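Local coordinates for epimerase family protein SDR39U1 (Homo sapiens, PDB 4B4O) that binds NADPH and is probably an NADP-dependent oxidoreductase of the NAD(P)-dependent epimerase/dehydratase family, at residues Val218-Ala223 with Tyr277-Pro282; Val155-Val160 with Pro191-Gly196; Glu77-Arg82 with Ser133-Lys138. The protein carries 3 engineered substitutions. All coordinates share one frame; numbering follows the deposited sequence. Where two conformers were deposited one is given.

Contact 1: Val218-Ala223 with Tyr277-Pro282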
loop_
_atom_site.group_PDB
_atom_site.type_symbol
_atom_site.label_atom_id
_atom_site.label_comp_id
_atom_site.label_asym_id
_atom_site.label_seq_id
_atom_site.Cartn_x
_atom_site.Cartn_y
_atom_site.Cartn_z
ATOM N N VAL A 218 -3.691 5.739 5.686
ATOM C CA VAL A 218 -2.921 5.776 6.932
ATOM C C VAL A 218 -3.861 5.862 8.118
ATOM O O VAL A 218 -4.974 6.399 7.992
ATOM C CB VAL A 218 -1.921 6.944 6.965
ATOM C CG1 VAL A 218 -0.933 6.757 5.831
ATOM C CG2 VAL A 218 -2.605 8.310 6.876
ATOM N N ALA A 219 -3.444 5.275 9.237
ATOM C CA ALA A 219 -4.196 5.390 10.482
ATOM C C ALA A 219 -4.050 6.830 10.901
ATOM O O ALA A 219 -3.038 7.457 10.600
ATOM C CB ALA A 219 -3.646 4.469 11.562
ATOM N N PRO A 220 -5.061 7.388 11.558
ATOM C CA PRO A 220 -4.951 8.776 12.008
ATOM C C PRO A 220 -4.079 8.800 13.243
ATOM O O PRO A 220 -4.568 8.978 14.350
ATOM C CB PRO A 220 -6.396 9.156 12.331
ATOM C CG PRO A 220 -7.021 7.856 12.746
ATOM C CD PRO A 220 -6.332 6.766 11.965
ATOM N N SER A 221 -2.785 8.617 13.039
ATOM C CA SER A 221 -1.841 8.470 14.132
ATOM C C SER A 221 -0.649 9.371 13.866
ATOM O O SER A 221 -0.436 9.810 12.739
ATOM C CB SER A 221 -1.412 6.998 14.226
ATOM O OG SER A 221 -0.230 6.805 14.974
ATOM N N SER A 222 0.108 9.654 14.905
ATOM C CA SER A 222 1.299 10.498 14.794
ATOM C C SER A 222 2.562 9.738 15.193
ATOM O O SER A 222 3.544 10.347 15.609
ATOM C CB SER A 222 1.150 11.732 15.700
ATOM O OG SER A 222 0.082 12.508 15.226
ATOM N N ALA A 223 2.525 8.420 15.079
ATOM C CA ALA A 223 3.645 7.613 15.493
ATOM C C ALA A 223 4.919 8.101 14.831
ATOM O O ALA A 223 4.920 8.466 13.657
ATOM C CB ALA A 223 3.419 6.142 15.162
ATOM N N TYR A 277 -15.592 6.433 6.312
ATOM C CA TYR A 277 -14.879 5.239 6.758
ATOM C C TYR A 277 -14.466 5.352 8.218
ATOM O O TYR A 277 -14.025 6.400 8.663
ATOM C CB TYR A 277 -13.625 4.940 5.933
ATOM C CG TYR A 277 -12.950 3.648 6.391
ATOM C CD1 TYR A 277 -13.492 2.396 6.055
ATOM C CD2 TYR A 277 -11.807 3.673 7.192
ATOM C CE1 TYR A 277 -12.912 1.222 6.481
ATOM C CE2 TYR A 277 -11.227 2.495 7.630
ATOM C CZ TYR A 277 -11.789 1.277 7.276
ATOM O OH TYR A 277 -11.215 0.125 7.720
ATOM N N GLN A 278 -14.600 4.235 8.938
ATOM C CA GLN A 278 -14.322 4.182 10.364
ATOM C C GLN A 278 -13.326 3.077 10.677
ATOM O O GLN A 278 -13.549 1.922 10.368
ATOM C CB GLN A 278 -15.620 3.995 11.122
ATOM C CG GLN A 278 -16.507 5.227 10.997
ATOM C CD GLN A 278 -17.760 5.199 11.850
ATOM O OE1 GLN A 278 -18.606 4.332 11.675
ATOM N NE2 GLN A 278 -17.895 6.159 12.770
ATOM N N TYR A 279 -12.207 3.468 11.277
ATOM C CA TYR A 279 -11.053 2.586 11.462
ATOM C C TYR A 279 -11.282 1.561 12.560
ATOM O O TYR A 279 -11.836 1.883 13.609
ATOM C CB TYR A 279 -9.810 3.402 11.817
ATOM C CG TYR A 279 -9.208 4.166 10.669
ATOM C CD1 TYR A 279 -9.723 5.392 10.274
ATOM C CD2 TYR A 279 -8.134 3.662 9.970
ATOM C CE1 TYR A 279 -9.175 6.108 9.230
ATOM C CE2 TYR A 279 -7.585 4.363 8.914
ATOM C CZ TYR A 279 -8.117 5.591 8.552
ATOM O OH TYR A 279 -7.556 6.300 7.513
ATOM N N SER A 280 -10.877 0.319 12.292
ATOM C CA SER A 280 -10.891 -0.747 13.304
ATOM C C SER A 280 -9.706 -0.633 14.254
ATOM O O SER A 280 -9.798 -0.992 15.426
ATOM C CB SER A 280 -10.866 -2.112 12.637
ATOM O OG SER A 280 -12.072 -2.330 11.952
ATOM N N PHE A 281 -8.584 -0.140 13.737
ATOM C CA PHE A 281 -7.338 -0.057 14.507
ATOM C C PHE A 281 -6.660 1.307 14.288
ATOM O O PHE A 281 -5.573 1.394 13.731
ATOM C CB PHE A 281 -6.396 -1.212 14.103
ATOM C CG PHE A 281 -6.988 -2.576 14.285
ATOM C CD1 PHE A 281 -7.058 -3.154 15.544
ATOM C CD2 PHE A 281 -7.472 -3.289 13.200
ATOM C CE1 PHE A 281 -7.626 -4.414 15.718
ATOM C CE2 PHE A 281 -8.032 -4.540 13.365
ATOM C CZ PHE A 281 -8.114 -5.101 14.622
ATOM N N PRO A 282 -7.312 2.381 14.722
ATOM C CA PRO A 282 -6.728 3.716 14.542
ATOM C C PRO A 282 -5.507 4.034 15.431
ATOM O O PRO A 282 -4.712 4.889 15.080
ATOM C CB PRO A 282 -7.888 4.649 14.941
ATOM C CG PRO A 282 -8.666 3.862 15.919
ATOM C CD PRO A 282 -8.610 2.447 15.407
HETATM O O HOH W 1 -4.123 7.108 15.834
HETATM O O HOH W 2 -1.806 5.566 16.881
#
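An inverse gamma turn centred on Pro220, followed at once by an ST turn at Ser221, shapes the loop after strand 213-217 where it meets the loop leading into helix 284-293. Tyr279 carries most of this meeting. From CB, which aims at the other loop, its CG leaves anti to the carbonyl carbon (chi1 -74°), and the ring turns one face to Pro220. Ring atoms CG, CD1, CD2 and CE1 all lie about equally far from Pro220 CD, because that methylene sits almost exactly over the ring centre: CD is 3.8 Å from the centroid and 2° off the normal, a CH-pi contact. Tyr277 CE2 covers the opposite face. Farther out, CE2 comes to 3.9 Å from Ala219 CA, and at the tip OH gives a weak hydrogen bond to Val218 O. Pro220 also lies alongside Pro282, the two rings pointing the same way, with Pro220 CD 4.0 Å from Pro282 CB. Beyond the prolines the link is wet, one water donating to both Pro220 O and Pro282 O. In the ST turn, Ser221 OG, which is also hydrogen-bonded to Trp192 NE1, accepts from Ala223 N at 3.2 Å.

Contact 2: Val155-Val160 with Pro191-Gly196. With NDP (NADPH dihydro-nicotinamide-adenine-dinucleotide phosphate), chain I.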
loop_
_atom_site.group_PDB
_atom_site.type_symbol
_atom_site.label_atom_id
_atom_site.label_comp_id
_atom_site.label_asym_id
_atom_site.label_seq_id
_atom_site.Cartn_x
_atom_site.Cartn_y
_atom_site.Cartn_z
ATOM N N VAL A 155 -5.704 5.337 -3.484
ATOM C CA VAL A 155 -5.365 5.260 -2.070
ATOM C C VAL A 155 -3.850 5.251 -1.912
ATOM O O VAL A 155 -3.176 4.288 -2.289
ATOM C CB VAL A 155 -6.009 4.007 -1.411
ATOM C CG1 VAL A 155 -5.770 3.982 0.090
ATOM C CG2 VAL A 155 -7.515 3.968 -1.692
ATOM N N ARG A 156 -3.304 6.342 -1.396
ATOM C CA ARG A 156 -1.879 6.418 -1.113
ATOM C C ARG A 156 -1.657 5.796 0.261
ATOM O O ARG A 156 -2.040 6.365 1.289
ATOM C CB ARG A 156 -1.402 7.865 -1.113
ATOM C CG ARG A 156 -1.350 8.500 -2.498
ATOM C CD ARG A 156 -1.293 10.016 -2.428
ATOM N NE ARG A 156 -1.299 10.625 -3.757
ATOM C CZ ARG A 156 -1.386 11.921 -3.997
ATOM N NH1 ARG A 156 -1.475 12.787 -2.998
ATOM N NH2 ARG A 156 -1.362 12.353 -5.238
ATOM N N SER A 157 -0.994 4.650 0.297
ATOM C CA SER A 157 -0.870 3.878 1.524
ATOM C C SER A 157 0.422 4.144 2.284
ATOM O O SER A 157 1.492 4.340 1.699
ATOM C CB SER A 157 -0.939 2.388 1.195
ATOM O OG SER A 157 -0.888 1.594 2.367
ATOM N N GLY A 158 0.321 4.101 3.604
ATOM C CA GLY A 158 1.497 4.023 4.465
ATOM C C GLY A 158 1.930 2.574 4.600
ATOM O O GLY A 158 1.535 1.735 3.806
ATOM N N VAL A 159 2.788 2.296 5.576
ATOM C CA VAL A 159 3.320 0.966 5.793
ATOM C C VAL A 159 2.193 0.107 6.317
ATOM O O VAL A 159 1.544 0.455 7.308
ATOM C CB VAL A 159 4.446 0.979 6.837
ATOM C CG1 VAL A 159 5.316 -0.284 6.693
ATOM C CG2 VAL A 159 5.273 2.251 6.633
ATOM N N VAL A 160 1.963 -1.016 5.638
ATOM C CA VAL A 160 0.819 -1.857 5.917
ATOM C C VAL A 160 1.261 -2.916 6.898
ATOM O O VAL A 160 2.077 -3.765 6.566
ATOM C CB VAL A 160 0.287 -2.517 4.642
ATOM C CG1 VAL A 160 -1.002 -3.238 4.977
ATOM C CG2 VAL A 160 0.175 -1.499 3.498
ATOM N N PRO A 191 4.326 6.703 9.007
ATOM C CA PRO A 191 2.959 6.542 8.490
ATOM C C PRO A 191 2.659 5.058 8.325
ATOM O O PRO A 191 3.413 4.360 7.639
ATOM C CB PRO A 191 3.001 7.236 7.119
ATOM C CG PRO A 191 4.416 7.178 6.699
ATOM C CD PRO A 191 5.250 7.172 7.964
ATOM N N TRP A 192 1.590 4.593 8.955
ATOM C CA TRP A 192 1.286 3.182 8.964
ATOM C C TRP A 192 -0.194 2.993 8.881
ATOM O O TRP A 192 -0.962 3.925 9.146
ATOM C CB TRP A 192 1.825 2.565 10.247
ATOM C CG TRP A 192 1.120 3.092 11.459
ATOM C CD1 TRP A 192 1.433 4.202 12.202
ATOM C CD2 TRP A 192 -0.101 2.553 12.066
ATOM N NE1 TRP A 192 0.533 4.377 13.197
ATOM C CE2 TRP A 192 -0.414 3.427 13.174
ATOM C CE3 TRP A 192 -0.934 1.463 11.796
ATOM C CZ2 TRP A 192 -1.513 3.225 13.973
ATOM C CZ3 TRP A 192 -2.044 1.265 12.603
ATOM C CH2 TRP A 192 -2.321 2.130 13.678
ATOM N N ILE A 193 -0.612 1.777 8.546
ATOM C CA ILE A 193 -2.018 1.381 8.600
ATOM C C ILE A 193 -2.094 -0.121 8.850
ATOM O O ILE A 193 -1.241 -0.884 8.385
ATOM C CB ILE A 193 -2.766 1.731 7.294
ATOM C CG1 ILE A 193 -4.276 1.551 7.459
ATOM C CG2 ILE A 193 -2.264 0.904 6.094
ATOM C CD1 ILE A 193 -5.070 2.157 6.315
ATOM N N HIS A 194 -3.089 -0.545 9.617
ATOM C CA HIS A 194 -3.328 -1.957 9.817
ATOM C C HIS A 194 -3.913 -2.513 8.547
ATOM O O HIS A 194 -4.741 -1.879 7.905
ATOM C CB HIS A 194 -4.259 -2.190 10.984
ATOM C CG HIS A 194 -4.371 -3.637 11.382
ATOM N ND1 HIS A 194 -5.169 -4.507 10.734
ATOM C CD2 HIS A 194 -3.735 -4.362 12.382
ATOM C CE1 HIS A 194 -5.068 -5.714 11.309
ATOM N NE2 HIS A 194 -4.188 -5.626 12.313
ATOM N N ILE A 195 -3.464 -3.703 8.167
ATOM C CA ILE A 195 -3.914 -4.308 6.927
ATOM C C ILE A 195 -5.429 -4.374 6.846
ATOM O O ILE A 195 -5.988 -4.216 5.780
ATOM C CB ILE A 195 -3.345 -5.732 6.697
ATOM C CG1 ILE A 195 -3.787 -6.223 5.303
ATOM C CG2 ILE A 195 -3.819 -6.692 7.805
ATOM C CD1 ILE A 195 -2.734 -6.836 4.448
ATOM N N GLY A 196 -6.096 -4.620 7.964
ATOM C CA GLY A 196 -7.553 -4.658 7.975
ATOM C C GLY A 196 -8.174 -3.338 7.579
ATOM O O GLY A 196 -9.235 -3.313 6.967
HETATM P PA NDP I . 2.963 -7.882 -2.711
HETATM O O1A NDP I . 4.431 -7.919 -3.202
HETATM O O2A NDP I . 2.491 -8.835 -1.594
HETATM O O5B NDP I . 1.904 -8.220 -3.905
HETATM C C5B NDP I . 2.283 -7.820 -5.218
HETATM C C4B NDP I . 1.585 -8.724 -6.203
HETATM O O4B NDP I . 1.802 -8.172 -7.500
HETATM C C3B NDP I . 2.159 -10.144 -6.177
HETATM O O3B NDP I . 1.299 -11.102 -5.496
HETATM C C2B NDP I . 2.294 -10.515 -7.646
HETATM O O2B NDP I . 1.172 -11.248 -8.115
HETATM C C1B NDP I . 2.266 -9.199 -8.362
HETATM N N9A NDP I . 3.652 -8.911 -8.737
HETATM C C8A NDP I . 4.824 -9.016 -8.030
HETATM N N7A NDP I . 5.891 -8.673 -8.869
HETATM C C5A NDP I . 5.370 -8.366 -10.087
HETATM C C6A NDP I . 5.864 -7.927 -11.395
HETATM N N6A NDP I . 7.175 -7.698 -11.615
HETATM N N1A NDP I . 4.975 -7.732 -12.392
HETATM C C2A NDP I . 3.647 -7.963 -12.181
HETATM N N3A NDP I . 3.110 -8.339 -11.002
HETATM C C4A NDP I . 3.910 -8.528 -9.977
HETATM O O3 NDP I . 2.782 -6.316 -2.343
HETATM P PN NDP I . 1.686 -5.760 -1.300
HETATM O O1N NDP I . 0.463 -6.663 -1.348
HETATM O O2N NDP I . 2.335 -5.539 0.033
HETATM O O5D NDP I . 1.342 -4.279 -1.933
HETATM C C5D NDP I . 0.687 -4.304 -3.222
HETATM C C4D NDP I . 0.810 -2.978 -3.944
HETATM O O4D NDP I . 0.628 -1.986 -2.940
HETATM C C3D NDP I . 2.195 -2.701 -4.563
HETATM O O3D NDP I . 2.052 -2.021 -5.851
HETATM C C2D NDP I . 2.908 -1.846 -3.510
HETATM O O2D NDP I . 3.796 -0.819 -3.969
HETATM C C1D NDP I . 1.754 -1.107 -2.885
HETATM N N1N NDP I . 2.022 -0.655 -1.508
HETATM C C2N NDP I . 2.351 -1.519 -0.538
HETATM C C3N NDP I . 2.597 -1.083 0.744
HETATM C C7N NDP I . 2.944 -2.084 1.784
HETATM O O7N NDP I . 2.691 -3.264 1.551
HETATM N N7N NDP I . 3.505 -1.712 2.931
HETATM C C4N NDP I . 2.457 0.354 1.115
HETATM C C5N NDP I . 2.082 1.204 -0.008
HETATM C C6N NDP I . 1.877 0.663 -1.264
HETATM P P2B NDP I . 1.416 -12.553 -9.106
HETATM O O1X NDP I . 1.720 -11.987 -10.477
HETATM O O2X NDP I . 2.603 -13.371 -8.514
HETATM O O3X NDP I . -0.008 -13.147 -8.967
#
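Two backbone hydrogen bonds join the end of strand 151-161 to the short strand 192-194, with Val159 supplying one donor and one acceptor. Its N-H runs nearly straight to the carbonyl of the residue before the short strand, Val159 N to Pro191 O being 3.0 Å at 169°. In return Ile193 N reaches Val159 O over 2.8 Å. Both donors stand above the plane of the carbonyl they use. Ile193 O takes a longer CA-H...O contact from Val160 CA, 3.4 Å away.

Gly158 O, beside the nicotinamide ring and 3.2 Å from its C4N atom, accepts from Ser157 OG in the carbonyl plane, on a lone pair; the serine is placed for this with OG anti to its own backbone N. At the other end His194 is an N-cap: its ND1 accepts from Gly196 N at 2.9 Å, while NE2 is hydrogen-bonded to Glu290, so both ring nitrogens are engaged.

Apolar groups fill in alongside. The Val160 and Ile195 side chains cross obliquely, Val160 CG1 lying 3.8 Å from Ile195 CB, while Val160 CG2 lies 3.3 Å from the carboxamide carbon C7N. Arg156 bonds to strand 213-217 and Val155 to strand 102-108, whereas Val159 and Val160 pair with 192-194. Parallel pairing of strands 151-161 and 192-194, linked through helix 166-176, is a beta-alpha-beta unit of the Rossmann-type fold, here forming part of the NADPH pocket.

Contact 3: Glu77-Arg82 with Ser133-Lys138. Engineered in segment 77-82: Leu79 (natural residue Ile). With NDP (NADPH dihydro-nicotinamide-adenine-dinucleotide phosphate), chain I.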
loop_
_atom_site.group_PDB
_atom_site.type_symbol
_atom_site.label_atom_id
_atom_site.label_comp_id
_atom_site.label_asym_id
_atom_site.label_seq_id
_atom_site.Cartn_x
_atom_site.Cartn_y
_atom_site.Cartn_z
ATOM N N GLU A 77 12.226 -2.577 -13.286
ATOM C CA GLU A 77 11.140 -3.505 -12.917
ATOM C C GLU A 77 10.159 -2.875 -11.904
ATOM O O GLU A 77 8.956 -3.101 -11.992
ATOM C CB GLU A 77 11.692 -4.852 -12.371
ATOM C CG GLU A 77 11.821 -6.011 -13.384
ATOM C CD GLU A 77 13.108 -6.842 -13.226
ATOM O OE1 GLU A 77 13.444 -7.204 -12.077
ATOM O OE2 GLU A 77 13.788 -7.143 -14.237
ATOM N N VAL A 78 10.668 -2.109 -10.942
ATOM C CA VAL A 78 9.791 -1.504 -9.944
ATOM C C VAL A 78 8.825 -0.575 -10.663
ATOM O O VAL A 78 7.619 -0.614 -10.428
ATOM C CB VAL A 78 10.581 -0.730 -8.860
ATOM C CG1 VAL A 78 9.685 0.249 -8.093
ATOM C CG2 VAL A 78 11.280 -1.690 -7.906
ATOM N N LEU A 79 9.371 0.239 -11.564
ATOM C CA LEU A 79 8.609 1.215 -12.336
ATOM C C LEU A 79 7.717 0.547 -13.372
ATOM O O LEU A 79 6.494 0.740 -13.364
ATOM C CB LEU A 79 9.570 2.187 -13.023
ATOM C CG LEU A 79 8.990 3.457 -13.673
ATOM C CD1 LEU A 79 8.230 4.321 -12.677
ATOM C CD2 LEU A 79 10.081 4.269 -14.388
ATOM N N GLY A 80 8.312 -0.285 -14.220
ATOM C CA GLY A 80 7.588 -0.936 -15.304
ATOM C C GLY A 80 6.449 -1.820 -14.844
ATOM O O GLY A 80 5.380 -1.809 -15.429
ATOM N N SER A 81 6.678 -2.605 -13.796
ATOM C CA SER A 81 5.650 -3.492 -13.278
ATOM C C SER A 81 4.389 -2.732 -12.863
ATOM O O SER A 81 3.288 -3.226 -13.029
ATOM C CB SER A 81 6.190 -4.325 -12.092
ATOM O OG SER A 81 6.446 -3.525 -10.948
ATOM N N ARG A 82 4.564 -1.555 -12.285
ATOM C CA ARG A 82 3.435 -0.759 -11.842
ATOM C C ARG A 82 2.751 -0.000 -12.993
ATOM O O ARG A 82 1.521 -0.035 -13.107
ATOM C CB ARG A 82 3.856 0.190 -10.709
ATOM C CG ARG A 82 4.140 -0.551 -9.417
ATOM C CD ARG A 82 4.929 0.226 -8.388
ATOM N NE ARG A 82 4.983 -0.535 -7.139
ATOM C CZ ARG A 82 5.894 -1.452 -6.834
ATOM N NH1 ARG A 82 6.883 -1.775 -7.681
ATOM N NH2 ARG A 82 5.817 -2.071 -5.664
ATOM N N SER A 133 8.650 9.377 -5.298
ATOM C CA SER A 133 7.631 10.397 -5.511
ATOM C C SER A 133 7.301 10.498 -7.008
ATOM O O SER A 133 6.130 10.508 -7.375
ATOM C CB SER A 133 8.071 11.747 -4.925
ATOM O OG SER A 133 9.353 12.131 -5.371
ATOM N N ASN A 134 8.325 10.543 -7.865
ATOM C CA ASN A 134 8.109 10.482 -9.306
ATOM C C ASN A 134 7.368 9.208 -9.712
ATOM O O ASN A 134 6.517 9.231 -10.601
ATOM C CB ASN A 134 9.430 10.588 -10.086
ATOM C CG ASN A 134 9.935 12.032 -10.177
ATOM O OD1 ASN A 134 9.172 12.925 -10.557
ATOM N ND2 ASN A 134 11.217 12.280 -9.831
ATOM N N LEU A 135 7.698 8.094 -9.071
ATOM C CA LEU A 135 6.983 6.853 -9.349
ATOM C C LEU A 135 5.474 7.069 -9.139
ATOM O O LEU A 135 4.686 6.810 -10.019
ATOM C CB LEU A 135 7.511 5.691 -8.476
ATOM C CG LEU A 135 6.754 4.339 -8.491
ATOM C CD1 LEU A 135 6.964 3.529 -9.758
ATOM C CD2 LEU A 135 7.128 3.511 -7.273
ATOM N N VAL A 136 5.093 7.571 -7.980
ATOM C CA VAL A 136 3.687 7.709 -7.650
ATOM C C VAL A 136 3.010 8.588 -8.686
ATOM O O VAL A 136 1.920 8.273 -9.129
ATOM C CB VAL A 136 3.460 8.196 -6.182
ATOM C CG1 VAL A 136 1.993 8.507 -5.928
ATOM C CG2 VAL A 136 3.963 7.153 -5.170
ATOM N N THR A 137 3.648 9.680 -9.103
ATOM C CA THR A 137 3.037 10.568 -10.127
ATOM C C THR A 137 2.716 9.799 -11.407
ATOM O O THR A 137 1.600 9.823 -11.899
ATOM C CB THR A 137 3.928 11.811 -10.457
ATOM O OG1 THR A 137 4.070 12.624 -9.295
ATOM C CG2 THR A 137 3.330 12.664 -11.566
ATOM N N LYS A 138 3.704 9.095 -11.923
ATOM C CA LYS A 138 3.570 8.353 -13.190
ATOM C C LYS A 138 2.575 7.207 -13.059
ATOM O O LYS A 138 1.800 6.929 -13.954
ATOM C CB LYS A 138 4.931 7.802 -13.647
ATOM C CG LYS A 138 5.898 8.860 -14.137
ATOM C CD LYS A 138 7.327 8.368 -13.969
ATOM C CE LYS A 138 8.312 9.125 -14.857
ATOM N NZ LYS A 138 9.678 9.072 -14.264
HETATM P PA NDP I . 2.963 -7.882 -2.711
HETATM O O1A NDP I . 4.431 -7.919 -3.202
HETATM O O2A NDP I . 2.491 -8.835 -1.594
HETATM O O5B NDP I . 1.904 -8.220 -3.905
HETATM C C5B NDP I . 2.283 -7.820 -5.218
HETATM C C4B NDP I . 1.585 -8.724 -6.203
HETATM O O4B NDP I . 1.802 -8.172 -7.500
HETATM C C3B NDP I . 2.159 -10.144 -6.177
HETATM O O3B NDP I . 1.299 -11.102 -5.496
HETATM C C2B NDP I . 2.294 -10.515 -7.646
HETATM O O2B NDP I . 1.172 -11.248 -8.115
HETATM C C1B NDP I . 2.266 -9.199 -8.362
HETATM N N9A NDP I . 3.652 -8.911 -8.737
HETATM C C8A NDP I . 4.824 -9.016 -8.030
HETATM N N7A NDP I . 5.891 -8.673 -8.869
HETATM C C5A NDP I . 5.370 -8.366 -10.087
HETATM C C6A NDP I . 5.864 -7.927 -11.395
HETATM N N6A NDP I . 7.175 -7.698 -11.615
HETATM N N1A NDP I . 4.975 -7.732 -12.392
HETATM C C2A NDP I . 3.647 -7.963 -12.181
HETATM N N3A NDP I . 3.110 -8.339 -11.002
HETATM C C4A NDP I . 3.910 -8.528 -9.977
HETATM O O3 NDP I . 2.782 -6.316 -2.343
HETATM P PN NDP I . 1.686 -5.760 -1.300
HETATM O O1N NDP I . 0.463 -6.663 -1.348
HETATM O O2N NDP I . 2.335 -5.539 0.033
HETATM O O5D NDP I . 1.342 -4.279 -1.933
HETATM C C5D NDP I . 0.687 -4.304 -3.222
HETATM C C4D NDP I . 0.810 -2.978 -3.944
HETATM O O4D NDP I . 0.628 -1.986 -2.940
HETATM C C3D NDP I . 2.195 -2.701 -4.563
HETATM O O3D NDP I . 2.052 -2.021 -5.851
HETATM C C2D NDP I . 2.908 -1.846 -3.510
HETATM O O2D NDP I . 3.796 -0.819 -3.969
HETATM C C1D NDP I . 1.754 -1.107 -2.885
HETATM N N1N NDP I . 2.022 -0.655 -1.508
HETATM C C2N NDP I . 2.351 -1.519 -0.538
HETATM C C3N NDP I . 2.597 -1.083 0.744
HETATM C C7N NDP I . 2.944 -2.084 1.784
HETATM O O7N NDP I . 2.691 -3.264 1.551
HETATM N N7N NDP I . 3.505 -1.712 2.931
HETATM C C4N NDP I . 2.457 0.354 1.115
HETATM C C5N NDP I . 2.082 1.204 -0.008
HETATM C C6N NDP I . 1.877 0.663 -1.264
HETATM P P2B NDP I . 1.416 -12.553 -9.106
HETATM O O1X NDP I . 1.720 -11.987 -10.477
HETATM O O2X NDP I . 2.603 -13.371 -8.514
HETATM O O3X NDP I . -0.008 -13.147 -8.967
#
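Helices 72-95 and 131-143 run side by side in nearly the same direction, their axes in these segments 10.5 Å apart and inclined by 16°, and the interactions between and around them fall into two kinds.

The first is apolar and bridges the helices. Leu135, pointing at the other helix with CG anti to its backbone N (chi1 172°), is the main intruder. Its CD1 meets CD1 of Leu79, an engineered residue, at 3.3 Å, the two side chains sliding past each other in opposite directions. Its other methyl, CD2, lies 4.2 Å from Val78 CG1 and 4.1 Å from Arg82 CD, where leucine and arginine cross at about a right angle. Lys138 adds the flank of its aliphatic chain at the exposed margin.

The second kind is polar and belongs to the 77-82 side, where Arg82 holds the cofactor. Arg82 is extended from CG to NE, and the guanidinium is fixed at its edges: NH1 donates to Val78 O in plane, over 3.1 Å, and also to Glu61 O, while NH2 donates to the nicotinamide-ribose hydroxyl O2D of NADPH at 2.9 Å and NE adds a weak bond to the same oxygen. Ser81 OG donates to Glu77 O, which thereby accepts from both Ser81 N and Ser81 OG; the hydroxyl in turn accepts from Glu61 N, and Ser81 CB lies 3.5 Å from the adenine N6A. Glu77, itself an NADP-binding residue, forms a salt bridge with Arg68.

Each helix lies on a crossover connection of the parallel sheet: helix 72-95 lies between strands 54-57 and 102-108 in the chain, and helix 131-143 between strands 102-108 and 151-161.

How the contacts relate
Contacts 2 and 3 address NADPH from different parts of one Rossmann-type domain: with centres 18 Å apart, contact 2 supplies the strand beside the nicotinamide, while contact 3 reaches the adjoining ribose and the adenine. Their nearest atoms are about 4 Å apart without touching, although strand 151-161 is the next element after helix 131-143. Contact 1, centred 9 Å from contact 2, is coupled to it through strand 192-194: Ala219 N lies 2.8 Å from Trp192 O, and the Phe281 and His194 rings meet. Contact 1 remains remote from contact 3, their centres 26 Å apart on opposite sides of the chain's centre, and Val218's side chain stays about 9 Å from the cofactor.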